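Local coordinates for SusD superfamily protein (Bacteroides vulgatus ATCC 8482, PDB 3JQ0) that is probably an outer-membrane nutrient-binding protein of the SusD family, possibly for sugars, although its ligand is not established, at residues G308-D313 against R392-K397; E385-R390 against E405-N410. All blocks are in the same frame, centred on the assembly; numbering follows the deposited sequence.

Contact 1: G308-D313 against R392-K397. With SO4 (sulfate ion), chain I.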
ATOM      1  N   GLY A 308       5.833  -8.052  16.512  1.00  8.38           N
ATOM      2  CA  GLY A 308       5.127  -8.043  15.242  1.00  7.66           C
ATOM      3  C   GLY A 308       4.691  -9.415  14.759  1.00  6.54           C
ATOM      4  O   GLY A 308       3.642  -9.556  14.130  1.00  7.38           O
ATOM      5  N   PHE A 309       5.559 -10.425  14.994  1.00  6.91           N
ATOM      6  CA  PHE A 309       5.478 -11.729  14.299  1.00  6.91           C
ATOM      7  C   PHE A 309       5.776 -12.845  15.261  1.00  6.68           C
ATOM      8  O   PHE A 309       6.692 -12.749  16.094  1.00  7.67           O
ATOM      9  CB  PHE A 309       6.529 -11.767  13.168  1.00  7.25           C
ATOM     10  CG  PHE A 309       6.352 -10.689  12.143  1.00  6.13           C
ATOM     11  CD1 PHE A 309       6.978  -9.475  12.340  1.00  7.45           C
ATOM     12  CD2 PHE A 309       5.623 -10.895  10.988  1.00  6.89           C
ATOM     13  CE1 PHE A 309       6.859  -8.438  11.393  1.00  7.70           C
ATOM     14  CE2 PHE A 309       5.500  -9.869  10.044  1.00  7.25           C
ATOM     15  CZ  PHE A 309       6.104  -8.668  10.259  1.00  7.25           C
ATOM     16  N   ARG A 310       5.053 -13.927  15.109  1.00  7.41           N
ATOM     17  CA  ARG A 310       5.363 -15.151  15.822  1.00  7.07           C
ATOM     18  C   ARG A 310       6.608 -15.800  15.246  1.00  8.01           C
ATOM     19  O   ARG A 310       6.956 -15.636  14.070  1.00  8.09           O
ATOM     20  CB  ARG A 310       4.197 -16.152  15.732  1.00  8.19           C
ATOM     21  CG  ARG A 310       2.840 -15.624  16.197  1.00  7.39           C
ATOM     22  CD  ARG A 310       2.842 -15.134  17.658  1.00  8.29           C
ATOM     23  NE  ARG A 310       3.367 -16.121  18.607  1.00  8.89           N
ATOM     24  CZ  ARG A 310       2.699 -17.197  19.032  1.00  9.44           C
ATOM     25  NH1 ARG A 310       1.433 -17.365  18.734  1.00  9.48           N
ATOM     26  NH2 ARG A 310       3.297 -18.067  19.822  1.00 10.83           N
ATOM     27  N   ASN A 311       7.266 -16.613  16.079  1.00  8.39           N
ATOM     28  CA  ASN A 311       8.436 -17.311  15.603  0.56  8.15           C
ATOM     29  C   ASN A 311       8.078 -18.169  14.382  1.00  9.48           C
ATOM     30  O   ASN A 311       7.006 -18.788  14.319  1.00 10.25           O
ATOM     31  CB  ASN A 311       9.015 -18.184  16.704  0.56 10.07           C
ATOM     32  CG  ASN A 311       9.661 -17.389  17.843  0.56  9.74           C
ATOM     33  OD1 ASN A 311       9.848 -16.168  17.842  0.56  9.08           O
ATOM     34  ND2 ASN A 311      10.004 -18.137  18.874  0.56 18.08           N
ATOM     35  N   ASN A 312       8.995 -18.204  13.439  1.00  9.35           N
ATOM     36  CA  ASN A 312       8.901 -18.985  12.233  1.00  9.55           C
ATOM     37  C   ASN A 312       7.935 -18.427  11.183  1.00  9.21           C
ATOM     38  O   ASN A 312       7.779 -19.036  10.108  1.00  9.59           O
ATOM     39  CB  ASN A 312       8.634 -20.474  12.561  1.00 11.33           C
ATOM     40  CG  ASN A 312       9.669 -21.018  13.521  1.00 15.54           C
ATOM     41  OD1 ASN A 312       9.374 -21.359  14.695  1.00 19.83           O
ATOM     42  ND2 ASN A 312      10.887 -20.949  13.067  1.00 17.59           N
ATOM     43  N   ASP A 313       7.372 -17.246  11.411  1.00  7.71           N
ATOM     44  CA  ASP A 313       6.671 -16.512  10.368  1.00  7.96           C
ATOM     45  C   ASP A 313       7.768 -15.871   9.503  1.00  7.96           C
ATOM     46  O   ASP A 313       8.475 -14.979   9.951  1.00  7.97           O
ATOM     47  CB  ASP A 313       5.741 -15.481  10.991  1.00  7.56           C
ATOM     48  CG  ASP A 313       5.005 -14.663   9.972  1.00  6.60           C
ATOM     49  OD1 ASP A 313       5.351 -14.641   8.767  1.00  7.20           O
ATOM     50  OD2 ASP A 313       4.006 -13.999  10.410  1.00  7.22           O
ATOM     51  N   ARG A 392       1.104 -19.727   3.813  1.00  7.11           N
ATOM     52  CA  ARG A 392       2.184 -19.243   2.952  1.00  6.67           C
ATOM     53  C   ARG A 392       3.293 -18.605   3.795  1.00  6.88           C
ATOM     54  O   ARG A 392       4.469 -18.751   3.473  1.00  7.44           O
ATOM     55  CB  ARG A 392       1.631 -18.318   1.900  1.00  7.26           C
ATOM     56  CG  ARG A 392       2.677 -17.899   0.831  1.00  7.62           C
ATOM     57  CD  ARG A 392       3.442 -16.594   1.124  1.00  7.67           C
ATOM     58  NE  ARG A 392       2.607 -15.408   1.172  1.00  7.10           N
ATOM     59  CZ  ARG A 392       2.080 -14.831   0.095  1.00  7.47           C
ATOM     60  NH1 ARG A 392       2.296 -15.322  -1.118  1.00  8.30           N
ATOM     61  NH2 ARG A 392       1.328 -13.765   0.227  1.00  7.15           N
ATOM     62  N   ALA A 393       2.941 -17.864   4.824  1.00  7.15           N
ATOM     63  CA  ALA A 393       3.887 -17.144   5.694  1.00  7.07           C
ATOM     64  C   ALA A 393       4.774 -18.100   6.476  1.00  7.06           C
ATOM     65  O   ALA A 393       5.982 -17.851   6.610  1.00  8.30           O
ATOM     66  CB  ALA A 393       3.154 -16.206   6.654  1.00  7.27           C
ATOM     67  N   TYR A 394       4.201 -19.137   7.084  1.00  6.82           N
ATOM     68  CA  TYR A 394       4.984 -20.103   7.859  1.00  7.24           C
ATOM     69  C   TYR A 394       5.572 -21.225   6.994  1.00  7.51           C
ATOM     70  O   TYR A 394       6.499 -21.923   7.404  1.00  8.07           O
ATOM     71  CB  TYR A 394       4.120 -20.714   8.955  1.00  7.81           C
ATOM     72  CG  TYR A 394       3.650 -19.758  10.021  1.00  7.42           C
ATOM     73  CD1 TYR A 394       4.437 -19.405  11.108  1.00  7.63           C
ATOM     74  CD2 TYR A 394       2.394 -19.157   9.937  1.00  8.41           C
ATOM     75  CE1 TYR A 394       3.986 -18.522  12.078  1.00  8.14           C
ATOM     76  CE2 TYR A 394       1.943 -18.271  10.903  1.00  7.73           C
ATOM     77  CZ  TYR A 394       2.742 -17.938  11.964  1.00  6.79           C
ATOM     78  OH  TYR A 394       2.319 -17.083  12.963  1.00  7.64           O
ATOM     79  N   GLY A 395       4.976 -21.424   5.822  1.00  7.85           N
ATOM     80  CA  GLY A 395       5.236 -22.584   4.957  1.00  8.08           C
ATOM     81  C   GLY A 395       4.384 -23.758   5.373  1.00  7.39           C
ATOM     82  O   GLY A 395       4.145 -23.966   6.564  1.00  8.29           O
ATOM     83  N   SER A 396       3.970 -24.547   4.400  1.00  8.10           N
ATOM     84  CA  SER A 396       3.093 -25.645   4.698  1.00  8.95           C
ATOM     85  C   SER A 396       3.634 -26.606   5.752  1.00  8.54           C
ATOM     86  O   SER A 396       2.861 -27.119   6.576  1.00  9.84           O
ATOM     87  CB  SER A 396       2.772 -26.450   3.410  1.00  9.74           C
ATOM     88  OG  SER A 396       2.070 -25.646   2.496  1.00 10.77           O
ATOM     89  N   LYS A 397       4.912 -26.945   5.703  1.00  8.59           N
ATOM     90  CA  LYS A 397       5.436 -27.919   6.634  1.00  9.77           C
ATOM     91  C   LYS A 397       5.234 -27.463   8.092  1.00  9.37           C
ATOM     92  O   LYS A 397       4.659 -28.185   8.919  1.00 10.93           O
ATOM     93  CB  LYS A 397       6.914 -28.214   6.353  1.00  9.84           C
ATOM     94  CG  LYS A 397       7.497 -29.292   7.225  1.00 12.32           C
ATOM     95  CD  LYS A 397       8.975 -29.529   6.965  1.00 15.09           C
ATOM     96  CE  LYS A 397       9.588 -30.602   7.848  1.00 21.02           C
ATOM     97  NZ  LYS A 397       9.195 -31.840   7.136  1.00 26.02           N
TER
HETATM   98  S   SO4 I   8       6.793 -16.835  20.023  0.50 11.99           S
HETATM   99  O1  SO4 I   8       7.418 -15.602  20.570  0.50 17.74           O
HETATM  100  O2  SO4 I   8       5.902 -17.506  20.965  0.50 10.52           O
HETATM  101  O3  SO4 I   8       6.205 -16.337  18.833  0.50  9.40           O
HETATM  102  O4  SO4 I   8       7.934 -17.712  19.909  0.50 17.80           O
HETATM  103  O   HOH W   1       3.194 -14.259  12.972  1.00  7.87           O
HETATM  104  O   HOH W   2       8.671 -21.305   8.912  1.00 13.89           O
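The ring of Y394 lies alongside the type II turn R310-D313 and overlaps it from its CD1-CE1 side to its hydroxyl. N311 O, the carbonyl oxygen of the turn's middle peptide, sits at the ring edge in plane, 3.8 Å from Y394 CE1. N312 O approaches obliquely, 3.5 Å from Y394 CD1, and D313 CB packs 3.7 Å from Y394 CE1. At the far end the hydroxyl meets the aliphatic base of R310, with Y394 OH 3.5 Å from R310 CB. No direct hydrogen bond joins the two segments; two waters do that work. One accepts from R310 N and donates to both D313 OD2 and Y394 OH, the last at 3.0 Å, which ties the phenol hydroxyl to the turn. The other donates to N312 O and Y394 O, bridging the turn to the last residue of helix 383-394.

D313 has CG anti to its backbone N (chi1 179°), and OD1 ends up 3.4 Å from A393 CB. Its charge has a stronger partner in R315, a salt bridge through OD2, and the side chain also caps a backbone N just past the turn. R310 bends at chi2 and chi3, and its guanidinium turns away from Y394 toward a sulfate, probably from the crystallisation liquor. NE donates to sulfate O3 and NH2 to O2, while N311 N also reaches O3; R310 NH1 pairs with D411. A393 O accepts a hydrogen bond from T314 OG1, and the backbones of the two residues are also bonded. The arrangement is a type II turn, with an aspartate cap leading into helix 315-319, packed on the Y394 ring and bridged by water to the C-terminal end of helix 383-394 within the SusD family region.

Contact 2: E385-R390 against E405-N410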
ATOM      1  N   GLU A 385      -9.486 -17.984   4.033  1.00  7.83           N
ATOM      2  CA  GLU A 385      -8.696 -16.888   3.525  1.00  7.50           C
ATOM      3  C   GLU A 385      -7.536 -16.534   4.462  1.00  7.53           C
ATOM      4  O   GLU A 385      -6.374 -16.403   4.039  1.00  8.12           O
ATOM      5  CB  GLU A 385      -9.551 -15.639   3.305  1.00  8.76           C
ATOM      6  CG  GLU A 385     -10.543 -15.705   2.196  1.00  8.91           C
ATOM      7  CD  GLU A 385     -11.814 -16.471   2.513  1.00 10.05           C
ATOM      8  OE1 GLU A 385     -12.089 -16.705   3.694  1.00  9.94           O
ATOM      9  OE2 GLU A 385     -12.555 -16.749   1.565  1.00 10.69           O
ATOM     10  N   ILE A 386      -7.834 -16.438   5.747  1.00  7.09           N
ATOM     11  CA  ILE A 386      -6.802 -16.113   6.720  1.00  7.31           C
ATOM     12  C   ILE A 386      -5.726 -17.197   6.716  1.00  6.94           C
ATOM     13  O   ILE A 386      -4.536 -16.916   6.699  1.00  7.42           O
ATOM     14  CB  ILE A 386      -7.371 -15.877   8.144  1.00  7.55           C
ATOM     15  CG1 ILE A 386      -8.374 -14.717   8.136  1.00  7.84           C
ATOM     16  CG2 ILE A 386      -6.257 -15.688   9.140  1.00  8.21           C
ATOM     17  CD1 ILE A 386      -9.152 -14.543   9.431  1.00  8.64           C
ATOM     18  N   ASN A 387      -6.158 -18.459   6.777  1.00  6.83           N
ATOM     19  CA  ASN A 387      -5.195 -19.554   6.847  1.00  7.24           C
ATOM     20  C   ASN A 387      -4.456 -19.792   5.545  1.00  6.92           C
ATOM     21  O   ASN A 387      -3.336 -20.299   5.611  1.00  8.17           O
ATOM     22  CB  ASN A 387      -5.839 -20.831   7.405  1.00  7.58           C
ATOM     23  CG  ASN A 387      -5.982 -20.758   8.887  1.00  7.64           C
ATOM     24  OD1 ASN A 387      -5.237 -20.069   9.562  1.00  8.44           O
ATOM     25  ND2 ASN A 387      -6.961 -21.491   9.454  1.00  9.24           N
ATOM     26  N   ALA A 388      -4.999 -19.414   4.382  1.00  7.65           N
ATOM     27  CA  ALA A 388      -4.218 -19.527   3.135  1.00  7.38           C
ATOM     28  C   ALA A 388      -3.006 -18.579   3.250  1.00  6.71           C
ATOM     29  O   ALA A 388      -1.894 -18.944   2.880  1.00  7.43           O
ATOM     30  CB  ALA A 388      -5.098 -19.160   1.929  1.00  9.48           C
ATOM     31  N   VAL A 389      -3.228 -17.362   3.716  1.00  6.96           N
ATOM     32  CA  VAL A 389      -2.185 -16.378   3.891  1.00  6.93           C
ATOM     33  C   VAL A 389      -1.180 -16.833   4.964  1.00  7.15           C
ATOM     34  O   VAL A 389       0.058 -16.754   4.786  1.00  6.88           O
ATOM     35  CB  VAL A 389      -2.730 -14.985   4.119  1.00  6.74           C
ATOM     36  CG1 VAL A 389      -1.605 -13.991   4.403  1.00  7.61           C
ATOM     37  CG2 VAL A 389      -3.548 -14.538   2.933  1.00  7.82           C
ATOM     38  N   ARG A 390      -1.674 -17.318   6.104  1.00  6.63           N
ATOM     39  CA  ARG A 390      -0.779 -17.815   7.145  1.00  6.61           C
ATOM     40  C   ARG A 390       0.042 -19.011   6.710  1.00  7.47           C
ATOM     41  O   ARG A 390       1.233 -19.088   6.991  1.00  7.32           O
ATOM     42  CB  ARG A 390      -1.547 -18.147   8.435  1.00  7.21           C
ATOM     43  CG  ARG A 390      -2.167 -16.957   9.112  1.00  6.82           C
ATOM     44  CD  ARG A 390      -2.821 -17.282  10.430  1.00  7.44           C
ATOM     45  NE  ARG A 390      -3.316 -16.070  11.059  1.00  7.18           N
ATOM     46  CZ  ARG A 390      -3.855 -16.017  12.261  1.00  7.36           C
ATOM     47  NH1 ARG A 390      -3.959 -17.120  12.995  1.00  8.03           N
ATOM     48  NH2 ARG A 390      -4.379 -14.909  12.718  1.00  8.38           N
ATOM     49  N   GLU A 405      -1.192 -23.738  17.415  1.00 10.05           N
ATOM     50  CA  GLU A 405      -0.492 -22.542  17.893  0.50  9.75           C
ATOM     51  C   GLU A 405      -0.720 -21.313  17.000  1.00  8.79           C
ATOM     52  O   GLU A 405      -0.864 -20.208  17.501  1.00  9.24           O
ATOM     53  CB  GLU A 405       1.024 -22.778  17.983  0.50 11.19           C
ATOM     54  CG  GLU A 405       1.494 -23.863  18.938  0.50 12.83           C
ATOM     55  CD  GLU A 405       2.897 -24.311  18.593  0.50 14.28           C
ATOM     56  OE1 GLU A 405       3.819 -23.479  18.518  0.50 17.12           O
ATOM     57  OE2 GLU A 405       3.045 -25.493  18.273  0.50 19.14           O
ATOM     58  N   ILE A 406      -0.685 -21.502  15.671  1.00  7.92           N
ATOM     59  CA  ILE A 406      -0.596 -20.368  14.770  1.00  8.21           C
ATOM     60  C   ILE A 406      -1.631 -20.348  13.658  1.00  7.31           C
ATOM     61  O   ILE A 406      -1.769 -19.307  12.993  1.00  7.82           O
ATOM     62  CB  ILE A 406       0.856 -20.106  14.261  1.00  8.64           C
ATOM     63  CG1 ILE A 406       1.539 -21.316  13.688  1.00 10.15           C
ATOM     64  CG2 ILE A 406       1.688 -19.453  15.386  1.00 11.44           C
ATOM     65  CD1 ILE A 406       0.946 -21.889  12.492  1.00 11.28           C
ATOM     66  N   ALA A 407      -2.402 -21.421  13.423  1.00  7.72           N
ATOM     67  CA  ALA A 407      -3.508 -21.325  12.482  1.00  7.54           C
ATOM     68  C   ALA A 407      -4.627 -20.530  13.134  1.00  7.98           C
ATOM     69  O   ALA A 407      -4.792 -20.535  14.345  1.00  8.92           O
ATOM     70  CB  ALA A 407      -4.040 -22.699  12.056  1.00  8.97           C
ATOM     71  N   TYR A 408      -5.397 -19.810  12.323  1.00  8.00           N
ATOM     72  CA  TYR A 408      -6.600 -19.146  12.828  1.00  7.71           C
ATOM     73  C   TYR A 408      -7.599 -20.220  13.241  1.00  8.50           C
ATOM     74  O   TYR A 408      -7.818 -21.143  12.464  1.00  8.62           O
ATOM     75  CB  TYR A 408      -7.184 -18.260  11.716  1.00  7.89           C
ATOM     76  CG  TYR A 408      -8.446 -17.524  12.118  1.00  7.18           C
ATOM     77  CD1 TYR A 408      -8.374 -16.371  12.888  1.00  8.15           C
ATOM     78  CD2 TYR A 408      -9.698 -17.988  11.755  1.00  7.36           C
ATOM     79  CE1 TYR A 408      -9.527 -15.715  13.297  1.00  7.71           C
ATOM     80  CE2 TYR A 408     -10.851 -17.342  12.165  1.00  8.24           C
ATOM     81  CZ  TYR A 408     -10.766 -16.213  12.951  1.00  8.16           C
ATOM     82  OH  TYR A 408     -11.874 -15.555  13.374  1.00  8.49           O
ATOM     83  N   PRO A 409      -8.252 -20.086  14.414  1.00  8.13           N
ATOM     84  CA  PRO A 409      -8.305 -18.945  15.322  1.00  8.10           C
ATOM     85  C   PRO A 409      -7.494 -19.172  16.623  1.00  7.78           C
ATOM     86  O   PRO A 409      -7.907 -18.764  17.712  1.00  8.90           O
ATOM     87  CB  PRO A 409      -9.788 -18.854  15.661  1.00  8.59           C
ATOM     88  CG  PRO A 409     -10.164 -20.311  15.832  1.00  9.33           C
ATOM     89  CD  PRO A 409      -9.360 -21.028  14.740  1.00  9.56           C
ATOM     90  N   ASN A 410      -6.306 -19.787  16.489  1.00  7.54           N
ATOM     91  CA  ASN A 410      -5.548 -20.262  17.624  1.00  8.27           C
ATOM     92  C   ASN A 410      -4.308 -19.458  17.967  1.00  7.86           C
ATOM     93  O   ASN A 410      -3.608 -19.785  18.914  1.00  8.69           O
ATOM     94  CB  ASN A 410      -5.114 -21.729  17.365  1.00  9.39           C
ATOM     95  CG  ASN A 410      -6.270 -22.606  17.026  1.00  9.89           C
ATOM     96  OD1 ASN A 410      -7.356 -22.480  17.612  1.00 10.59           O
ATOM     97  ND2 ASN A 410      -6.080 -23.487  16.053  1.00 10.68           N
TER
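Both faces of the Y408 ring are occupied by aliphatic carbon: P409 CB sits over the centre of one, and I386 CD1 over the centre of the other in a CH-pi contact, 3.9 Å from the centroid and 6° off the normal. At the ring edge, near its plane, comes R390 NH2. The R390 guanidinium stands steeply to this ring, planes 78° apart, and carries Y408 CB over one face, offset toward the rim. I386 adds a second branch, CG2, packed 3.8 Å from Y408 CB.

The amide of N387 pairs with the backbone of Y408 on both of its polar atoms. Y408 N donates to N387 OD1 at 2.8 Å, on a lone pair in the carbonyl plane, and N387 ND2 returns a bond to Y408 O at 3.1 Å, again in plane and nearly straight (165°). With one bond at each of its polar atoms, both to the backbone of Y408, the amide is held against rotation. The backbone it reads is a type VI turn: the peptide before P409 is cis, and N410 N bonds to A407 O at 2.7 Å. The cis bond is consistent with the proline lying on the tyrosine ring, as in aromatic-cis-proline pairs; I386 of helix 383-394 lies on the opposite face.

R390 reaches the loop with its chain extended from CG to NE. NH1 gives a weak bond to I406 O, 3.1 Å long and bent, at the end of helix 403-406. Its close approach to Y408 N sets two donors side by side and is no bond. The stronger partners of this guanidinium are acids: E437 of helix 430-441 at NE and D426 at NH2. F399 of helix 396-401 packs against N387, R390, I406 and A407.

Helix 383-394 serves both contacts: contact 2 uses its middle turns and contact 1 its C-terminal end, with centres about 10 Å apart. They meet where Y394 OH packs 3.4 Å from I406 CG2, and the R310 guanidinium also lies beside I406. Contact 2 is buried and direct, joining a helix to a nearby loop through side-chain-to-backbone hydrogen bonds and aliphatic cover of a ring. Contact 1 is partly buried, bringing together parts farther apart in sequence; it relies on water bridges and packing around the Y394 ring, and R310 and N311 hold a sulfate, probably from the crystallisation liquor. In each, an arginine forms salt bridges beyond its segments: R310 with D411, R390 with E437 and D426.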